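Local coordinates for protein L-talarate/galactarate dehydratase (PDB 2PP0) that catalyses the magnesium-dependent dehydration of L-talarate and galactarate to 5-keto-4-deoxy-D-glucarate, and also epimerises L-talarate to galactarate, at residues Ala157-Val162 / Asp365-Ile370; Asn354-Glu359 / Glu382-Trp387. All blocks are in the same frame, centred on the assembly; numbering follows the deposited sequence.

Contact 1 (157-162 with 365-370) is a piece of antiparallel sheet, whereas contact 2 (354-359 with 382-387) sets a 3-10 turn against a short helix. Contact 1 is the more enclosed, with four of its nine touching residues buried and none exposed, against two buried and two exposed of seven in contact 2. Backbone hydrogen bonds and an arginine grip carry contact 1; contact 2 is mainly apolar. Their segments alternate along the chain in the order 157-162, 354-359, 365-370, 382-387. Contact 1 belongs to the small mixed sheet beside helix 331-339, while helix 382-386 of contact 2 runs into strand 388-395 of the antiparallel sheet. Their centres lie 24 Å apart.

Contact 1. Residues Ala157-Val162 / Asp365-Ile370; sequences AHRDSV and DGRMWI
Ser161 and Trp369 form a non-hydrogen-bonded antiparallel pair, their CA atoms 4.2 Å apart, and the next pair, Val162 with Met368, is closed by bonds in both directions. Val162 N donates to Met368 O at 2.9 Å, and Met368 N to Val162 O at 2.8 Å. On the face carrying Ser161 and Trp369, the serine CB sits over the indole, 3.6 Å from the centroid of its five-membered ring and 14° off the ring normal, a CH-pi contact. With chi1 at 64°, Ser161 OG stands between its own backbone N and carbonyl carbon, where Arg367 reaches it. The arginine, bent at chi3 (74°), grips this residue side-on: Arg367 NE meets Ser161 OG at 2.8 Å in the guanidinium plane, while NH2 of Arg367 bonds Ser161 O at 3.0 Å from above the carbonyl plane. NH2 also makes a salt bridge to Glu344. This ladder lies in a mixed sheet of the C-terminal, barrel-bearing part of the enolase-superfamily fold, with strand 161-166 running between 367-369 and 346-349, the strand that carries substrate-binding Glu348. On the other face, Val162 and Met368 both touch Leu347, and Val162 also packs on helix 331-339. Past the ladder, Ile370 N donates to Asp160 O at 3.1 Å, nearly straight, and a water donates to both Asp160 O and Ile370 O. Ile370 CD1 approaches Arg159 O at 3.9 Å; Ala21 of the second subunit packs on Ile370 and Thr20 of that subunit on Trp369.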
ATOM      1  N   ALA B 157      -2.025  -0.345 -12.030  1.00 27.99           N
ATOM      2  CA  ALA B 157      -1.394   0.687 -12.830  1.00 29.25           C
ATOM      3  C   ALA B 157      -2.282   1.879 -13.160  1.00 30.40           C
ATOM      4  O   ALA B 157      -3.510   1.781 -13.183  1.00 29.88           O
ATOM      5  CB  ALA B 157      -0.863   0.073 -14.121  1.00 29.61           C
ATOM      6  N   HIS B 158      -1.625   3.006 -13.414  1.00 30.55           N
ATOM      7  CA  HIS B 158      -2.279   4.256 -13.779  1.00 30.43           C
ATOM      8  C   HIS B 158      -1.900   4.541 -15.226  1.00 30.33           C
ATOM      9  O   HIS B 158      -2.443   5.442 -15.858  1.00 32.30           O
ATOM     10  CB  HIS B 158      -1.795   5.391 -12.865  1.00 29.80           C
ATOM     11  CG  HIS B 158      -2.502   5.446 -11.544  1.00 27.59           C
ATOM     12  ND1 HIS B 158      -3.772   5.965 -11.402  1.00 30.07           N
ATOM     13  CD2 HIS B 158      -2.126   5.032 -10.311  1.00 28.50           C
ATOM     14  CE1 HIS B 158      -4.146   5.868 -10.137  1.00 29.49           C
ATOM     15  NE2 HIS B 158      -3.165   5.305  -9.455  1.00 29.26           N
ATOM     16  N   ARG B 159      -0.959   3.761 -15.749  1.00 29.51           N
ATOM     17  CA  ARG B 159      -0.509   3.915 -17.131  1.00 30.95           C
ATOM     18  C   ARG B 159       0.104   2.615 -17.651  1.00 32.65           C
ATOM     19  O   ARG B 159       0.570   1.788 -16.865  1.00 33.40           O
ATOM     20  CB  ARG B 159       0.500   5.067 -17.239  1.00 31.21           C
ATOM     21  CG  ARG B 159       1.732   4.940 -16.335  1.00 28.43           C
ATOM     22  CD  ARG B 159       2.486   6.270 -16.258  1.00 28.62           C
ATOM     23  NE  ARG B 159       1.689   7.316 -15.609  1.00 28.26           N
ATOM     24  CZ  ARG B 159       1.426   7.368 -14.305  1.00 30.14           C
ATOM     25  NH1 ARG B 159       1.900   6.435 -13.483  1.00 26.68           N
ATOM     26  NH2 ARG B 159       0.671   8.346 -13.819  1.00 30.57           N
ATOM     27  N   ASP B 160       0.093   2.441 -18.973  1.00 33.04           N
ATOM     28  CA  ASP B 160       0.628   1.236 -19.610  1.00 35.39           C
ATOM     29  C   ASP B 160       2.063   1.407 -20.102  1.00 34.93           C
ATOM     30  O   ASP B 160       2.682   0.446 -20.564  1.00 34.24           O
ATOM     31  CB  ASP B 160      -0.243   0.824 -20.800  1.00 38.63           C
ATOM     32  CG  ASP B 160      -1.696   0.620 -20.420  1.00 41.76           C
ATOM     33  OD1 ASP B 160      -1.965  -0.116 -19.446  1.00 42.48           O
ATOM     34  OD2 ASP B 160      -2.565   1.197 -21.110  1.00 46.14           O
ATOM     35  N   SER B 161       2.566   2.636 -20.028  1.00 32.00           N
ATOM     36  CA  SER B 161       3.929   2.949 -20.439  1.00 32.36           C
ATOM     37  C   SER B 161       4.385   4.169 -19.637  1.00 31.63           C
ATOM     38  O   SER B 161       3.555   4.895 -19.085  1.00 31.26           O
ATOM     39  CB  SER B 161       3.993   3.246 -21.944  1.00 31.11           C
ATOM     40  OG  SER B 161       3.251   4.403 -22.281  1.00 33.85           O
ATOM     41  N   VAL B 162       5.694   4.394 -19.573  1.00 31.32           N
ATOM     42  CA  VAL B 162       6.228   5.519 -18.811  1.00 30.85           C
ATOM     43  C   VAL B 162       7.230   6.359 -19.605  1.00 30.85           C
ATOM     44  O   VAL B 162       8.087   5.813 -20.302  1.00 31.64           O
ATOM     45  CB  VAL B 162       6.928   5.014 -17.519  1.00 32.12           C
ATOM     46  CG1 VAL B 162       7.478   6.191 -16.717  1.00 30.99           C
ATOM     47  CG2 VAL B 162       5.945   4.220 -16.668  1.00 33.31           C
ATOM     48  N   ASP B 365       8.237   5.992 -29.033  1.00 37.63           N
ATOM     49  CA  ASP B 365       7.712   7.347 -28.932  1.00 38.66           C
ATOM     50  C   ASP B 365       7.944   8.018 -27.579  1.00 37.94           C
ATOM     51  O   ASP B 365       7.018   8.570 -26.983  1.00 37.33           O
ATOM     52  CB  ASP B 365       6.219   7.354 -29.276  1.00 41.73           C
ATOM     53  CG  ASP B 365       5.959   6.999 -30.731  1.00 45.38           C
ATOM     54  OD1 ASP B 365       6.562   7.646 -31.618  1.00 46.74           O
ATOM     55  OD2 ASP B 365       5.154   6.075 -30.988  1.00 48.28           O
ATOM     56  N   GLY B 366       9.187   7.965 -27.104  1.00 36.53           N
ATOM     57  CA  GLY B 366       9.538   8.590 -25.838  1.00 35.98           C
ATOM     58  C   GLY B 366       9.056   7.901 -24.577  1.00 35.33           C
ATOM     59  O   GLY B 366       9.161   8.472 -23.490  1.00 35.74           O
ATOM     60  N   ARG B 367       8.541   6.680 -24.697  1.00 33.65           N
ATOM     61  CA  ARG B 367       8.043   5.958 -23.525  1.00 33.19           C
ATOM     62  C   ARG B 367       8.480   4.491 -23.487  1.00 33.21           C
ATOM     63  O   ARG B 367       8.711   3.868 -24.528  1.00 33.28           O
ATOM     64  CB  ARG B 367       6.509   6.031 -23.486  1.00 32.81           C
ATOM     65  CG  ARG B 367       5.935   7.442 -23.579  1.00 32.21           C
ATOM     66  CD  ARG B 367       4.408   7.416 -23.586  1.00 32.16           C
ATOM     67  NE  ARG B 367       3.839   7.127 -22.267  1.00 32.76           N
ATOM     68  CZ  ARG B 367       3.592   8.049 -21.340  1.00 29.84           C
ATOM     69  NH1 ARG B 367       3.858   9.325 -21.584  1.00 30.81           N
ATOM     70  NH2 ARG B 367       3.077   7.697 -20.171  1.00 31.48           N
ATOM     71  N   MET B 368       8.597   3.941 -22.282  1.00 32.31           N
ATOM     72  CA  MET B 368       8.977   2.541 -22.135  1.00 33.65           C
ATOM     73  C   MET B 368       7.669   1.806 -21.838  1.00 33.95           C
ATOM     74  O   MET B 368       6.912   2.196 -20.944  1.00 34.47           O
ATOM     75  CB  MET B 368       9.989   2.367 -20.991  1.00 33.56           C
ATOM     76  CG  MET B 368      10.891   1.129 -21.117  1.00 36.04           C
ATOM     77  SD  MET B 368      11.949   1.086 -22.618  1.00 31.08           S
ATOM     78  CE  MET B 368      13.475   1.804 -21.992  1.00 37.25           C
ATOM     79  N   TRP B 369       7.394   0.752 -22.602  1.00 33.01           N
ATOM     80  CA  TRP B 369       6.156   0.006 -22.439  1.00 33.11           C
ATOM     81  C   TRP B 369       6.235  -1.224 -21.560  1.00 32.53           C
ATOM     82  O   TRP B 369       7.224  -1.954 -21.578  1.00 32.77           O
ATOM     83  CB  TRP B 369       5.610  -0.394 -23.813  1.00 34.62           C
ATOM     84  CG  TRP B 369       5.100   0.773 -24.576  1.00 35.37           C
ATOM     85  CD1 TRP B 369       5.840   1.752 -25.174  1.00 35.86           C
ATOM     86  CD2 TRP B 369       3.730   1.143 -24.748  1.00 35.95           C
ATOM     87  NE1 TRP B 369       5.013   2.711 -25.703  1.00 36.63           N
ATOM     88  CE2 TRP B 369       3.712   2.362 -25.454  1.00 35.86           C
ATOM     89  CE3 TRP B 369       2.512   0.562 -24.368  1.00 37.04           C
ATOM     90  CZ2 TRP B 369       2.524   3.013 -25.792  1.00 37.25           C
ATOM     91  CZ3 TRP B 369       1.328   1.210 -24.703  1.00 37.11           C
ATOM     92  CH2 TRP B 369       1.345   2.423 -25.409  1.00 36.95           C
ATOM     93  N   ILE B 370       5.176  -1.442 -20.784  1.00 31.75           N
ATOM     94  CA  ILE B 370       5.096  -2.602 -19.906  1.00 30.84           C
ATOM     95  C   ILE B 370       4.635  -3.766 -20.772  1.00 32.22           C
ATOM     96  O   ILE B 370       3.590  -3.684 -21.426  1.00 30.77           O
ATOM     97  CB  ILE B 370       4.058  -2.381 -18.784  1.00 32.02           C
ATOM     98  CG1 ILE B 370       4.435  -1.151 -17.951  1.00 31.53           C
ATOM     99  CG2 ILE B 370       3.975  -3.616 -17.902  1.00 30.88           C
ATOM    100  CD1 ILE B 370       3.412  -0.813 -16.883  1.00 31.74           C
TER
HETATM  101  O   HOH W   1       1.482  -1.916 -21.568  1.00 31.52           O

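Contact 2. Residues Asn354-Glu359 / Glu382-Trp387; sequences NPLFNE and EQARRW
Gln383 is the first residue of the helical segment to meet the 3-10 turn closely: Gln383 CB lies 3.6 Å from Pro355 O, while the chain beyond, bent at chi2 (60°), leads its amide away from the turn. Ser381, just before the segment, hydrogen-bonds through its OG to Pro355 O and also to Ala384 N, joining the 3-10 turn to the first turn of the helix. Ala384 comes next, opposite Leu356, with the two CA atoms 4.8 Å apart. Ala384 CB lies 3.7 Å from Leu356 O and 3.9 Å from Leu356 CD2. One turn on, Trp387 presents the edge of its six-membered ring. Leu356 CD2 meets CE3 of Trp387 at 3.8 Å, and Pro355 CG meets CZ3 of Trp387 at 3.9 Å, both near the indole plane, making these edge contacts rather than stacking. Trp387 also packs on Leu38 and Pro39 of strand 28-40. The arrangement joins a loop that follows strand 346-349 to the short helix leading into strand 388-395, where the C-terminal end of the chain returns to the antiparallel sheet of the N-terminal domain in this two-domain enolase-superfamily fold.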
ATOM      1  N   ASN B 354      20.956  -4.559 -19.495  1.00 35.43           N
ATOM      2  CA  ASN B 354      20.351  -5.312 -20.600  1.00 37.10           C
ATOM      3  C   ASN B 354      20.841  -6.753 -20.729  1.00 36.36           C
ATOM      4  O   ASN B 354      20.036  -7.672 -20.826  1.00 38.43           O
ATOM      5  CB  ASN B 354      20.567  -4.599 -21.944  1.00 35.65           C
ATOM      6  CG  ASN B 354      19.729  -3.352 -22.084  1.00 37.55           C
ATOM      7  OD1 ASN B 354      18.754  -3.160 -21.355  1.00 39.06           O
ATOM      8  ND2 ASN B 354      20.092  -2.497 -23.037  1.00 36.95           N
ATOM      9  N   PRO B 355      22.169  -6.970 -20.728  1.00 36.32           N
ATOM     10  CA  PRO B 355      22.715  -8.326 -20.854  1.00 35.59           C
ATOM     11  C   PRO B 355      22.430  -9.316 -19.719  1.00 35.64           C
ATOM     12  O   PRO B 355      22.669 -10.514 -19.868  1.00 35.45           O
ATOM     13  CB  PRO B 355      24.213  -8.079 -21.053  1.00 37.12           C
ATOM     14  CG  PRO B 355      24.447  -6.786 -20.340  1.00 36.74           C
ATOM     15  CD  PRO B 355      23.250  -5.967 -20.726  1.00 35.63           C
ATOM     16  N   LEU B 356      21.917  -8.837 -18.591  1.00 34.49           N
ATOM     17  CA  LEU B 356      21.629  -9.736 -17.475  1.00 34.36           C
ATOM     18  C   LEU B 356      20.345 -10.523 -17.697  1.00 33.41           C
ATOM     19  O   LEU B 356      20.127 -11.567 -17.079  1.00 32.32           O
ATOM     20  CB  LEU B 356      21.487  -8.951 -16.165  1.00 35.02           C
ATOM     21  CG  LEU B 356      22.722  -8.302 -15.540  1.00 35.72           C
ATOM     22  CD1 LEU B 356      22.302  -7.616 -14.250  1.00 35.74           C
ATOM     23  CD2 LEU B 356      23.793  -9.354 -15.258  1.00 35.08           C
ATOM     24  N   PHE B 357      19.496 -10.018 -18.584  1.00 34.54           N
ATOM     25  CA  PHE B 357      18.211 -10.652 -18.848  1.00 34.68           C
ATOM     26  C   PHE B 357      18.006 -11.097 -20.291  1.00 35.00           C
ATOM     27  O   PHE B 357      18.579 -10.534 -21.221  1.00 35.62           O
ATOM     28  CB  PHE B 357      17.097  -9.688 -18.446  1.00 35.31           C
ATOM     29  CG  PHE B 357      17.269  -9.113 -17.067  1.00 35.17           C
ATOM     30  CD1 PHE B 357      17.132  -9.918 -15.942  1.00 36.17           C
ATOM     31  CD2 PHE B 357      17.591  -7.771 -16.897  1.00 36.31           C
ATOM     32  CE1 PHE B 357      17.313  -9.396 -14.662  1.00 37.63           C
ATOM     33  CE2 PHE B 357      17.775  -7.237 -15.622  1.00 35.85           C
ATOM     34  CZ  PHE B 357      17.636  -8.052 -14.503  1.00 36.32           C
ATOM     35  N   ASN B 358      17.168 -12.110 -20.464  1.00 34.67           N
ATOM     36  CA  ASN B 358      16.866 -12.636 -21.786  1.00 36.15           C
ATOM     37  C   ASN B 358      15.928 -11.708 -22.546  1.00 36.78           C
ATOM     38  O   ASN B 358      15.969 -11.646 -23.777  1.00 37.92           O
ATOM     39  CB  ASN B 358      16.230 -14.020 -21.654  1.00 34.80           C
ATOM     40  CG  ASN B 358      17.216 -15.065 -21.186  1.00 35.70           C
ATOM     41  OD1 ASN B 358      16.876 -15.958 -20.413  1.00 38.63           O
ATOM     42  ND2 ASN B 358      18.448 -14.965 -21.664  1.00 31.56           N
ATOM     43  N   GLU B 359      15.094 -10.979 -21.808  1.00 35.45           N
ATOM     44  CA  GLU B 359      14.121 -10.070 -22.406  1.00 34.98           C
ATOM     45  C   GLU B 359      14.547  -8.602 -22.343  1.00 36.47           C
ATOM     46  O   GLU B 359      15.265  -8.191 -21.433  1.00 35.89           O
ATOM     47  CB  GLU B 359      12.768 -10.235 -21.705  1.00 34.80           C
ATOM     48  CG  GLU B 359      12.306 -11.688 -21.560  1.00 35.70           C
ATOM     49  CD  GLU B 359      12.883 -12.388 -20.336  1.00 37.75           C
ATOM     50  OE1 GLU B 359      13.798 -11.833 -19.691  1.00 37.18           O
ATOM     51  OE2 GLU B 359      12.421 -13.504 -20.019  1.00 38.82           O
ATOM     52  N   GLU B 382      22.198 -16.305 -19.651  1.00 36.89           N
ATOM     53  CA  GLU B 382      23.367 -17.146 -19.438  1.00 38.50           C
ATOM     54  C   GLU B 382      24.535 -16.251 -19.042  1.00 37.32           C
ATOM     55  O   GLU B 382      25.375 -16.640 -18.233  1.00 38.56           O
ATOM     56  CB  GLU B 382      23.702 -17.926 -20.718  1.00 40.89           C
ATOM     57  CG  GLU B 382      24.971 -18.769 -20.647  1.00 44.16           C
ATOM     58  CD  GLU B 382      25.007 -19.691 -19.441  1.00 47.59           C
ATOM     59  OE1 GLU B 382      23.957 -20.272 -19.094  1.00 47.13           O
ATOM     60  OE2 GLU B 382      26.096 -19.846 -18.845  1.00 49.70           O
ATOM     61  N   GLN B 383      24.569 -15.047 -19.604  1.00 36.90           N
ATOM     62  CA  GLN B 383      25.625 -14.086 -19.310  1.00 38.33           C
ATOM     63  C   GLN B 383      25.658 -13.703 -17.825  1.00 38.80           C
ATOM     64  O   GLN B 383      26.729 -13.444 -17.269  1.00 38.05           O
ATOM     65  CB  GLN B 383      25.443 -12.824 -20.152  1.00 39.61           C
ATOM     66  CG  GLN B 383      26.594 -11.842 -20.019  1.00 42.03           C
ATOM     67  CD  GLN B 383      27.913 -12.445 -20.463  1.00 44.60           C
ATOM     68  OE1 GLN B 383      28.070 -12.826 -21.621  1.00 46.41           O
ATOM     69  NE2 GLN B 383      28.867 -12.540 -19.540  1.00 45.54           N
ATOM     70  N   ALA B 384      24.485 -13.659 -17.191  1.00 37.70           N
ATOM     71  CA  ALA B 384      24.390 -13.323 -15.775  1.00 37.54           C
ATOM     72  C   ALA B 384      25.061 -14.425 -14.963  1.00 37.45           C
ATOM     73  O   ALA B 384      25.633 -14.171 -13.901  1.00 36.62           O
ATOM     74  CB  ALA B 384      22.925 -13.180 -15.357  1.00 36.21           C
ATOM     75  N   ARG B 385      24.989 -15.652 -15.467  1.00 36.88           N
ATOM     76  CA  ARG B 385      25.605 -16.780 -14.782  1.00 36.89           C
ATOM     77  C   ARG B 385      27.112 -16.695 -14.986  1.00 37.56           C
ATOM     78  O   ARG B 385      27.884 -16.944 -14.065  1.00 37.55           O
ATOM     79  CB  ARG B 385      25.076 -18.102 -15.340  1.00 37.52           C
ATOM     80  CG  ARG B 385      23.553 -18.232 -15.300  1.00 37.31           C
ATOM     81  CD  ARG B 385      23.005 -18.068 -13.885  1.00 37.87           C
ATOM     82  NE  ARG B 385      21.595 -18.438 -13.813  1.00 38.77           N
ATOM     83  CZ  ARG B 385      20.858 -18.401 -12.705  1.00 38.22           C
ATOM     84  NH1 ARG B 385      21.387 -18.000 -11.553  1.00 36.22           N
ATOM     85  NH2 ARG B 385      19.589 -18.781 -12.748  1.00 36.85           N
ATOM     86  N   ARG B 386      27.521 -16.340 -16.201  1.00 38.12           N
ATOM     87  CA  ARG B 386      28.936 -16.206 -16.526  1.00 40.19           C
ATOM     88  C   ARG B 386      29.579 -15.147 -15.635  1.00 39.49           C
ATOM     89  O   ARG B 386      30.737 -15.278 -15.248  1.00 38.80           O
ATOM     90  CB  ARG B 386      29.125 -15.792 -17.990  1.00 42.47           C
ATOM     91  CG  ARG B 386      29.318 -16.930 -18.990  1.00 46.85           C
ATOM     92  CD  ARG B 386      29.696 -16.346 -20.356  1.00 50.47           C
ATOM     93  NE  ARG B 386      30.786 -15.369 -20.236  1.00 55.54           N
ATOM     94  CZ  ARG B 386      31.177 -14.549 -21.211  1.00 56.90           C
ATOM     95  NH1 ARG B 386      30.569 -14.584 -22.392  1.00 57.81           N
ATOM     96  NH2 ARG B 386      32.167 -13.685 -21.006  1.00 55.11           N
ATOM     97  N   TRP B 387      28.827 -14.096 -15.321  1.00 37.82           N
ATOM     98  CA  TRP B 387      29.345 -13.016 -14.489  1.00 36.76           C
ATOM     99  C   TRP B 387      29.214 -13.238 -12.987  1.00 36.60           C
ATOM    100  O   TRP B 387      29.595 -12.378 -12.195  1.00 37.36           O
ATOM    101  CB  TRP B 387      28.672 -11.694 -14.857  1.00 36.25           C
ATOM    102  CG  TRP B 387      29.172 -11.099 -16.138  1.00 36.13           C
ATOM    103  CD1 TRP B 387      30.413 -11.254 -16.683  1.00 35.12           C
ATOM    104  CD2 TRP B 387      28.465 -10.198 -16.999  1.00 36.05           C
ATOM    105  NE1 TRP B 387      30.526 -10.503 -17.826  1.00 35.95           N
ATOM    106  CE2 TRP B 387      29.346  -9.843 -18.043  1.00 36.11           C
ATOM    107  CE3 TRP B 387      27.174  -9.652 -16.987  1.00 36.87           C
ATOM    108  CZ2 TRP B 387      28.979  -8.966 -19.068  1.00 37.00           C
ATOM    109  CZ3 TRP B 387      26.810  -8.780 -18.006  1.00 36.60           C
ATOM    110  CH2 TRP B 387      27.710  -8.446 -19.032  1.00 38.23           C
TER